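Local coordinates for protein exoglucanase A (Cellulomonas fimi, PDB 7CBD) that hydrolyses, through its family 6 catalytic domain, the 1,4-beta-glucosidic linkages of cellulose with inversion of anomeric configuration, releasing cellobiose from the non-reducing ends, at residues K180-P185 / G222-D227; T296-W301 / V421-N426. All coordinates share one frame; numbering follows the deposited sequence.

How the interactions relate
Running from the N terminus, the chain first meets interaction 1, where the end of helix 161-182 touches the loop between helix 202-218 and strand 228-231; it closes a loop of 36 residues that contains strand 187-192 and helix 202-218. Interaction 2 opens later, joining the loop behind strand 291-295 to helix 417-425 across 119 residues. The two are in series, neither nested nor crossed. Their centres are about 33 Å apart and lie on opposite sides of the chain's centre, with nearest atoms about 17 Å from each other. Interaction 1 ties neighbouring beta-alpha units together away from the predicted catalytic residues, whereas interaction 2 ties a C-terminal helix to a loop beside the predicted nucleophile D371.

Interaction 1 of 2, residues K180-P185 / G222-D227; sequences KLHAIP and GFASID
The imidazole of H182 lies with one face over the peptide between A224 and S225. S225 CA sits 3.9 Å from the ring centroid and 19° off the ring normal, a CH-pi contact, with its nearest ring atom being CG. Over the same face A224 O comes within 3.0 Å of H182 CE1; its approach to ND1 has a poor angle for a hydrogen bond. The ring reaches this place because CG is anti to the backbone N (chi1 176°), which carries it off the last turn of the helix toward the 3-10 segment 223-225. Beside it, A224 CB stands 4.0 Å from H182 NE2.

In the parallel beta-alpha arrangement of the family 6 domain, the contact joins the end of helix 161-182 to the loop entering strand 228-231, with N189 of the intervening strand 187-192 touching H182 and bonding S225 O. A water at the ring edge, in its plane, is hydrogen-bonded to H182 ND1 and to D227 OD2, each at 2.7 Å. With an alanine in place of H182, the A224-S225 peptide is likely to lose its aromatic cover and the water its imidazole partner. The carboxylate of D227 is further held by N189 N and by H5 NE2.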
ATOM      1  N   LYS A 180      10.353 -16.451 -10.469  1.00  6.51           N
ATOM      2  CA  LYS A 180       9.697 -17.590  -9.833  1.00  6.98           C
ATOM      3  C   LYS A 180       8.183 -17.456  -9.872  1.00  6.36           C
ATOM      4  O   LYS A 180       7.472 -18.440 -10.098  1.00  8.71           O
ATOM      5  CB  LYS A 180      10.183 -17.736  -8.393  1.00  9.15           C
ATOM      6  CG  LYS A 180      11.639 -18.160  -8.299  1.00 10.65           C
ATOM      7  CD  LYS A 180      11.799 -19.641  -8.573  1.00 15.19           C
ATOM      8  CE  LYS A 180      11.225 -20.461  -7.423  1.00 17.94           C
ATOM      9  NZ  LYS A 180      11.633 -21.898  -7.460  1.00 20.09           N
ATOM     10  N   LEU A 181       7.669 -16.248  -9.637  1.00  6.59           N
ATOM     11  CA  LEU A 181       6.227 -16.061  -9.556  1.00  6.28           C
ATOM     12  C   LEU A 181       5.587 -16.015 -10.936  1.00  6.48           C
ATOM     13  O   LEU A 181       4.493 -16.557 -11.134  1.00  7.07           O
ATOM     14  CB  LEU A 181       5.905 -14.795  -8.766  1.00  7.67           C
ATOM     15  CG  LEU A 181       6.261 -14.867  -7.283  1.00 11.69           C
ATOM     16  CD1 LEU A 181       6.019 -13.539  -6.607  1.00 12.56           C
ATOM     17  CD2 LEU A 181       5.471 -15.940  -6.592  1.00 14.81           C
ATOM     18  N   HIS A 182       6.238 -15.359 -11.902  1.00  6.30           N
ATOM     19  CA  HIS A 182       5.647 -15.315 -13.233  1.00  6.87           C
ATOM     20  C   HIS A 182       5.558 -16.699 -13.876  1.00  6.82           C
ATOM     21  O   HIS A 182       4.705 -16.922 -14.741  1.00  7.61           O
ATOM     22  CB  HIS A 182       6.397 -14.346 -14.143  1.00  6.86           C
ATOM     23  CG  HIS A 182       5.883 -14.355 -15.543  1.00  8.35           C
ATOM     24  ND1 HIS A 182       4.612 -13.929 -15.864  1.00  9.05           N
ATOM     25  CD2 HIS A 182       6.432 -14.808 -16.693  1.00  9.92           C
ATOM     26  CE1 HIS A 182       4.412 -14.089 -17.161  1.00 10.67           C
ATOM     27  NE2 HIS A 182       5.501 -14.620 -17.685  1.00 11.48           N
ATOM     28  N   ALA A 183       6.417 -17.635 -13.473  1.00  7.20           N
ATOM     29  CA  ALA A 183       6.330 -18.998 -13.988  1.00  8.22           C
ATOM     30  C   ALA A 183       5.047 -19.710 -13.571  1.00  8.66           C
ATOM     31  O   ALA A 183       4.727 -20.759 -14.141  1.00 11.54           O
ATOM     32  CB  ALA A 183       7.553 -19.815 -13.555  1.00  9.63           C
ATOM     33  N   ILE A 184       4.309 -19.172 -12.603  1.00  7.73           N
ATOM     34  CA  ILE A 184       3.072 -19.767 -12.109  1.00  7.98           C
ATOM     35  C   ILE A 184       1.918 -19.055 -12.812  1.00  8.11           C
ATOM     36  O   ILE A 184       1.744 -17.843 -12.611  1.00  8.25           O
ATOM     37  CB  ILE A 184       2.974 -19.638 -10.584  1.00  8.07           C
ATOM     38  CG1 ILE A 184       4.290 -20.111  -9.947  1.00  9.40           C
ATOM     39  CG2 ILE A 184       1.760 -20.404 -10.041  1.00  8.08           C
ATOM     40  CD1 ILE A 184       4.378 -19.916  -8.457  1.00  9.74           C
ATOM     41  N   PRO A 185       1.136 -19.739 -13.653  1.00  9.15           N
ATOM     42  CA  PRO A 185       0.241 -19.015 -14.574  1.00  9.91           C
ATOM     43  C   PRO A 185      -0.883 -18.253 -13.903  1.00  9.05           C
ATOM     44  O   PRO A 185      -1.420 -17.323 -14.518  1.00  9.71           O
ATOM     45  CB  PRO A 185      -0.307 -20.121 -15.485  1.00 12.16           C
ATOM     46  CG  PRO A 185      -0.144 -21.366 -14.685  1.00 13.59           C
ATOM     47  CD  PRO A 185       1.128 -21.187 -13.917  1.00 11.46           C
ATOM     48  N   GLY A 222      11.133 -11.259 -19.599  1.00  7.20           N
ATOM     49  CA  GLY A 222      11.110  -9.882 -20.064  1.00  7.47           C
ATOM     50  C   GLY A 222       9.905  -9.133 -19.531  1.00  7.04           C
ATOM     51  O   GLY A 222       9.494  -9.295 -18.376  1.00  7.73           O
ATOM     52  N   PHE A 223       9.313  -8.307 -20.394  1.00  7.68           N
ATOM     53  CA  PHE A 223       8.214  -7.457 -19.953  1.00  8.20           C
ATOM     54  C   PHE A 223       7.014  -8.264 -19.475  1.00  9.19           C
ATOM     55  O   PHE A 223       6.265  -7.800 -18.612  1.00 10.41           O
ATOM     56  CB  PHE A 223       7.846  -6.454 -21.046  1.00  8.78           C
ATOM     57  CG  PHE A 223       8.871  -5.364 -21.211  1.00  9.09           C
ATOM     58  CD1 PHE A 223       8.931  -4.315 -20.307  1.00  9.80           C
ATOM     59  CD2 PHE A 223       9.809  -5.417 -22.232  1.00  9.91           C
ATOM     60  CE1 PHE A 223       9.895  -3.323 -20.431  1.00 10.19           C
ATOM     61  CE2 PHE A 223      10.774  -4.430 -22.365  1.00 11.07           C
ATOM     62  CZ  PHE A 223      10.814  -3.380 -21.466  1.00 11.41           C
ATOM     63  N   ALA A 224       6.836  -9.487 -19.977  1.00  8.81           N
ATOM     64  CA  ALA A 224       5.716 -10.312 -19.533  1.00  8.90           C
ATOM     65  C   ALA A 224       5.779 -10.662 -18.048  1.00  7.41           C
ATOM     66  O   ALA A 224       4.764 -11.080 -17.476  1.00  8.29           O
ATOM     67  CB  ALA A 224       5.653 -11.597 -20.357  1.00 10.82           C
ATOM     68  N   SER A 225       6.944 -10.517 -17.416  0.80  6.63           N
ATOM     69  CA  SER A 225       7.078 -10.863 -16.002  0.80  6.42           C
ATOM     70  C   SER A 225       6.258  -9.966 -15.094  0.80  6.97           C
ATOM     71  O   SER A 225       5.944 -10.372 -13.968  0.80  7.77           O
ATOM     72  CB  SER A 225       8.538 -10.764 -15.575  0.80  6.38           C
ATOM     73  OG  SER A 225       9.335 -11.681 -16.296  0.80  6.08           O
ATOM     74  N   ILE A 226       5.940  -8.756 -15.539  1.00  6.29           N
ATOM     75  CA  ILE A 226       5.263  -7.760 -14.721  1.00  5.84           C
ATOM     76  C   ILE A 226       3.897  -7.488 -15.332  1.00  5.24           C
ATOM     77  O   ILE A 226       3.798  -6.953 -16.442  1.00  6.70           O
ATOM     78  CB  ILE A 226       6.093  -6.470 -14.622  1.00  6.58           C
ATOM     79  CG1 ILE A 226       7.438  -6.752 -13.945  1.00  7.75           C
ATOM     80  CG2 ILE A 226       5.329  -5.399 -13.872  1.00  7.36           C
ATOM     81  CD1 ILE A 226       8.440  -5.619 -14.064  1.00  8.76           C
ATOM     82  N   ASP A 227       2.843  -7.833 -14.597  1.00  5.10           N
ATOM     83  CA  ASP A 227       1.490  -7.636 -15.103  1.00  5.50           C
ATOM     84  C   ASP A 227       0.995  -6.209 -14.920  1.00  5.43           C
ATOM     85  O   ASP A 227       0.175  -5.731 -15.716  1.00  6.69           O
ATOM     86  CB  ASP A 227       0.554  -8.616 -14.410  1.00  5.57           C
ATOM     87  CG  ASP A 227       0.863 -10.040 -14.786  1.00  6.61           C
ATOM     88  OD1 ASP A 227       0.507 -10.454 -15.911  1.00  6.98           O
ATOM     89  OD2 ASP A 227       1.484 -10.739 -13.969  1.00  7.56           O
TER
HETATM   90  O   HOH W   1       2.942 -13.006 -13.935  1.00 10.62           O

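Interaction 2 of 2, residues T296-W301 / V421-N426; sequences TSRNGW and VTLVKN
This is a small, buried van der Waals contact between the loop that follows strand 291-295 and the last turn of helix 417-425, with 151 Å² covered in total. Its centre is the aliphatic part of R298 against the branched end of L423. L423 CD2 lies 3.8 Å from R298 CG and also meets CB, while the other methyl, CD1, is 3.9 Å from R298 CD. CD2 comes near that CD as well, so both methyls share it, and the side chains cross obliquely. In L423, CG stands anti to the carbonyl carbon (chi1 -78°), and the residue leaves the helix pointing toward the loop. The arginine chain is extended at chi2 (-176°) and bends at chi3 (-60°), which turns the guanidinium away from the leucine methyls and toward D371.

That charged end reaches the predicted nucleophile: R298 NH2 forms a salt bridge with D371 OD1, and a weak hydrogen bond with A234 O. L423 thus probably acts in a second shell, packing on the methylenes of an arginine whose guanidinium pairs with the carboxylate.

A second, backbone-level approach lies at the helix end. N426, the first residue to leave helical geometry, brings its O to 3.9 Å from W301 C. W301 CB points away from the helix, and its NE1 is bonded to T236 O; N426 ND2 is bonded to G339 O.

Backbone hydrogen bonds to G341 and I342 link both partners through a shared neighbour, G300 pairing with G341 and L423 with I342. V421 and V424 of helix 417-425 pack on helix 36-45, while T296 pairs through its backbone with V362 of strand 358-362.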
ATOM      1  N   THR A 296      -6.140   1.912  -1.566  1.00  5.44           N
ATOM      2  CA  THR A 296      -7.053   2.919  -1.030  1.00  4.60           C
ATOM      3  C   THR A 296      -7.386   2.681   0.443  1.00  5.26           C
ATOM      4  O   THR A 296      -8.342   3.267   0.969  1.00  6.04           O
ATOM      5  CB  THR A 296      -8.331   2.966  -1.873  1.00  6.00           C
ATOM      6  OG1 THR A 296      -8.903   1.654  -1.933  1.00  6.21           O
ATOM      7  CG2 THR A 296      -8.029   3.439  -3.286  1.00  6.91           C
ATOM      8  N   SER A 297      -6.582   1.865   1.128  1.00  5.15           N
ATOM      9  CA  SER A 297      -6.892   1.472   2.498  1.00  5.05           C
ATOM     10  C   SER A 297      -6.977   2.660   3.447  1.00  5.10           C
ATOM     11  O   SER A 297      -7.799   2.655   4.373  1.00  6.57           O
ATOM     12  CB  SER A 297      -5.851   0.477   2.996  1.00  5.64           C
ATOM     13  OG  SER A 297      -4.525   0.953   2.810  1.00  5.89           O
ATOM     14  N   ARG A 298      -6.107   3.664   3.273  1.00  5.52           N
ATOM     15  CA  ARG A 298      -5.979   4.704   4.287  1.00  5.91           C
ATOM     16  C   ARG A 298      -5.792   6.090   3.684  1.00  5.24           C
ATOM     17  O   ARG A 298      -5.209   6.971   4.329  1.00  6.11           O
ATOM     18  CB  ARG A 298      -4.854   4.381   5.285  1.00  6.36           C
ATOM     19  CG  ARG A 298      -5.041   3.043   5.994  1.00  6.93           C
ATOM     20  CD  ARG A 298      -3.977   2.779   7.042  1.00  7.23           C
ATOM     21  NE  ARG A 298      -2.650   2.760   6.430  1.00  6.99           N
ATOM     22  CZ  ARG A 298      -1.515   2.561   7.096  1.00  7.18           C
ATOM     23  NH1 ARG A 298      -1.535   2.373   8.416  1.00  8.24           N
ATOM     24  NH2 ARG A 298      -0.353   2.570   6.446  1.00  8.55           N
ATOM     25  N   ASN A 299      -6.308   6.323   2.473  1.00  5.20           N
ATOM     26  CA  ASN A 299      -6.072   7.573   1.758  1.00  5.66           C
ATOM     27  C   ASN A 299      -7.331   8.423   1.593  1.00  5.74           C
ATOM     28  O   ASN A 299      -7.357   9.315   0.740  1.00  6.52           O
ATOM     29  CB  ASN A 299      -5.377   7.340   0.409  1.00  5.84           C
ATOM     30  CG  ASN A 299      -6.247   6.599  -0.591  1.00  6.46           C
ATOM     31  OD1 ASN A 299      -7.393   6.259  -0.314  1.00  6.62           O
ATOM     32  ND2 ASN A 299      -5.690   6.338  -1.772  1.00  8.27           N
ATOM     33  N   GLY A 300      -8.368   8.178   2.402  1.00  5.69           N
ATOM     34  CA  GLY A 300      -9.625   8.893   2.223  1.00  6.39           C
ATOM     35  C   GLY A 300      -9.599  10.341   2.688  1.00  6.30           C
ATOM     36  O   GLY A 300     -10.240  11.202   2.077  1.00  7.89           O
ATOM     37  N   TRP A 301      -8.896  10.627   3.786  1.00  6.56           N
ATOM     38  CA  TRP A 301      -8.830  11.989   4.337  1.00  6.16           C
ATOM     39  C   TRP A 301     -10.217  12.621   4.494  1.00  6.32           C
ATOM     40  O   TRP A 301     -10.489  13.724   4.012  1.00  6.99           O
ATOM     41  CB  TRP A 301      -7.880  12.873   3.522  1.00  6.28           C
ATOM     42  CG  TRP A 301      -6.468  12.443   3.685  1.00  5.98           C
ATOM     43  CD1 TRP A 301      -5.687  11.798   2.765  1.00  6.33           C
ATOM     44  CD2 TRP A 301      -5.667  12.584   4.864  1.00  6.63           C
ATOM     45  NE1 TRP A 301      -4.441  11.544   3.296  1.00  6.84           N
ATOM     46  CE2 TRP A 301      -4.406  12.010   4.585  1.00  6.73           C
ATOM     47  CE3 TRP A 301      -5.892  13.137   6.134  1.00  7.50           C
ATOM     48  CZ2 TRP A 301      -3.375  11.979   5.527  1.00  6.78           C
ATOM     49  CZ3 TRP A 301      -4.866  13.109   7.066  1.00  7.05           C
ATOM     50  CH2 TRP A 301      -3.624  12.530   6.759  1.00  6.94           C
ATOM     51  N   VAL A 421      -9.808   3.672  15.173  1.00  8.05           N
ATOM     52  CA  VAL A 421     -10.945   4.545  15.457  1.00  7.37           C
ATOM     53  C   VAL A 421     -10.927   5.751  14.524  1.00  7.13           C
ATOM     54  O   VAL A 421     -11.936   6.088  13.890  1.00  8.21           O
ATOM     55  CB  VAL A 421     -10.939   4.957  16.938  1.00  8.53           C
ATOM     56  CG1 VAL A 421     -11.893   6.119  17.187  1.00  9.93           C
ATOM     57  CG2 VAL A 421     -11.297   3.774  17.813  1.00  8.79           C
ATOM     58  N   THR A 422      -9.771   6.413  14.423  1.00  7.43           N
ATOM     59  CA  THR A 422      -9.651   7.582  13.555  1.00  7.46           C
ATOM     60  C   THR A 422      -9.845   7.210  12.091  1.00  6.82           C
ATOM     61  O   THR A 422     -10.521   7.932  11.346  1.00  7.26           O
ATOM     62  CB  THR A 422      -8.286   8.230  13.771  1.00  8.34           C
ATOM     63  OG1 THR A 422      -8.215   8.712  15.116  1.00  8.87           O
ATOM     64  CG2 THR A 422      -8.064   9.390  12.809  1.00  8.81           C
ATOM     65  N   LEU A 423      -9.264   6.082  11.661  1.00  7.09           N
ATOM     66  CA  LEU A 423      -9.389   5.655  10.270  1.00  6.35           C
ATOM     67  C   LEU A 423     -10.847   5.480   9.875  1.00  6.55           C
ATOM     68  O   LEU A 423     -11.243   5.842   8.759  1.00  7.14           O
ATOM     69  CB  LEU A 423      -8.637   4.345  10.048  1.00  7.09           C
ATOM     70  CG  LEU A 423      -7.122   4.459   9.903  1.00  6.84           C
ATOM     71  CD1 LEU A 423      -6.502   3.072   9.956  1.00  7.70           C
ATOM     72  CD2 LEU A 423      -6.752   5.167   8.606  1.00  7.93           C
ATOM     73  N   VAL A 424     -11.662   4.919  10.772  1.00  7.11           N
ATOM     74  CA  VAL A 424     -13.074   4.707  10.471  1.00  7.23           C
ATOM     75  C   VAL A 424     -13.850   6.018  10.553  1.00  6.72           C
ATOM     76  O   VAL A 424     -14.637   6.349   9.659  1.00  8.19           O
ATOM     77  CB  VAL A 424     -13.656   3.618  11.391  1.00  7.79           C
ATOM     78  CG1 VAL A 424     -15.154   3.450  11.152  1.00  9.64           C
ATOM     79  CG2 VAL A 424     -12.937   2.302  11.163  1.00  8.00           C
ATOM     80  N   LYS A 425     -13.622   6.797  11.616  1.00  8.22           N
ATOM     81  CA  LYS A 425     -14.292   8.089  11.749  1.00  8.67           C
ATOM     82  C   LYS A 425     -14.011   8.984  10.552  1.00  8.59           C
ATOM     83  O   LYS A 425     -14.884   9.737  10.111  1.00  9.26           O
ATOM     84  CB  LYS A 425     -13.820   8.792  13.016  1.00 10.33           C
ATOM     85  CG  LYS A 425     -14.371   8.228  14.303  1.00 12.27           C
ATOM     86  CD  LYS A 425     -13.790   9.021  15.467  1.00 16.31           C
ATOM     87  CE  LYS A 425     -14.626   8.918  16.712  1.00 21.47           C
ATOM     88  NZ  LYS A 425     -14.729   7.530  17.192  1.00 24.45           N
ATOM     89  N   ASN A 426     -12.787   8.932  10.026  1.00  8.22           N
ATOM     90  CA  ASN A 426     -12.354   9.848   8.979  1.00  7.82           C
ATOM     91  C   ASN A 426     -12.436   9.236   7.590  1.00  8.00           C
ATOM     92  O   ASN A 426     -11.797   9.737   6.659  1.00  7.68           O
ATOM     93  CB  ASN A 426     -10.943  10.364   9.263  1.00  8.15           C
ATOM     94  CG  ASN A 426     -10.905  11.342  10.419  1.00  8.02           C
ATOM     95  OD1 ASN A 426     -11.936  11.656  11.016  1.00  9.43           O
ATOM     96  ND2 ASN A 426      -9.712  11.831  10.745  1.00  8.12           N
TER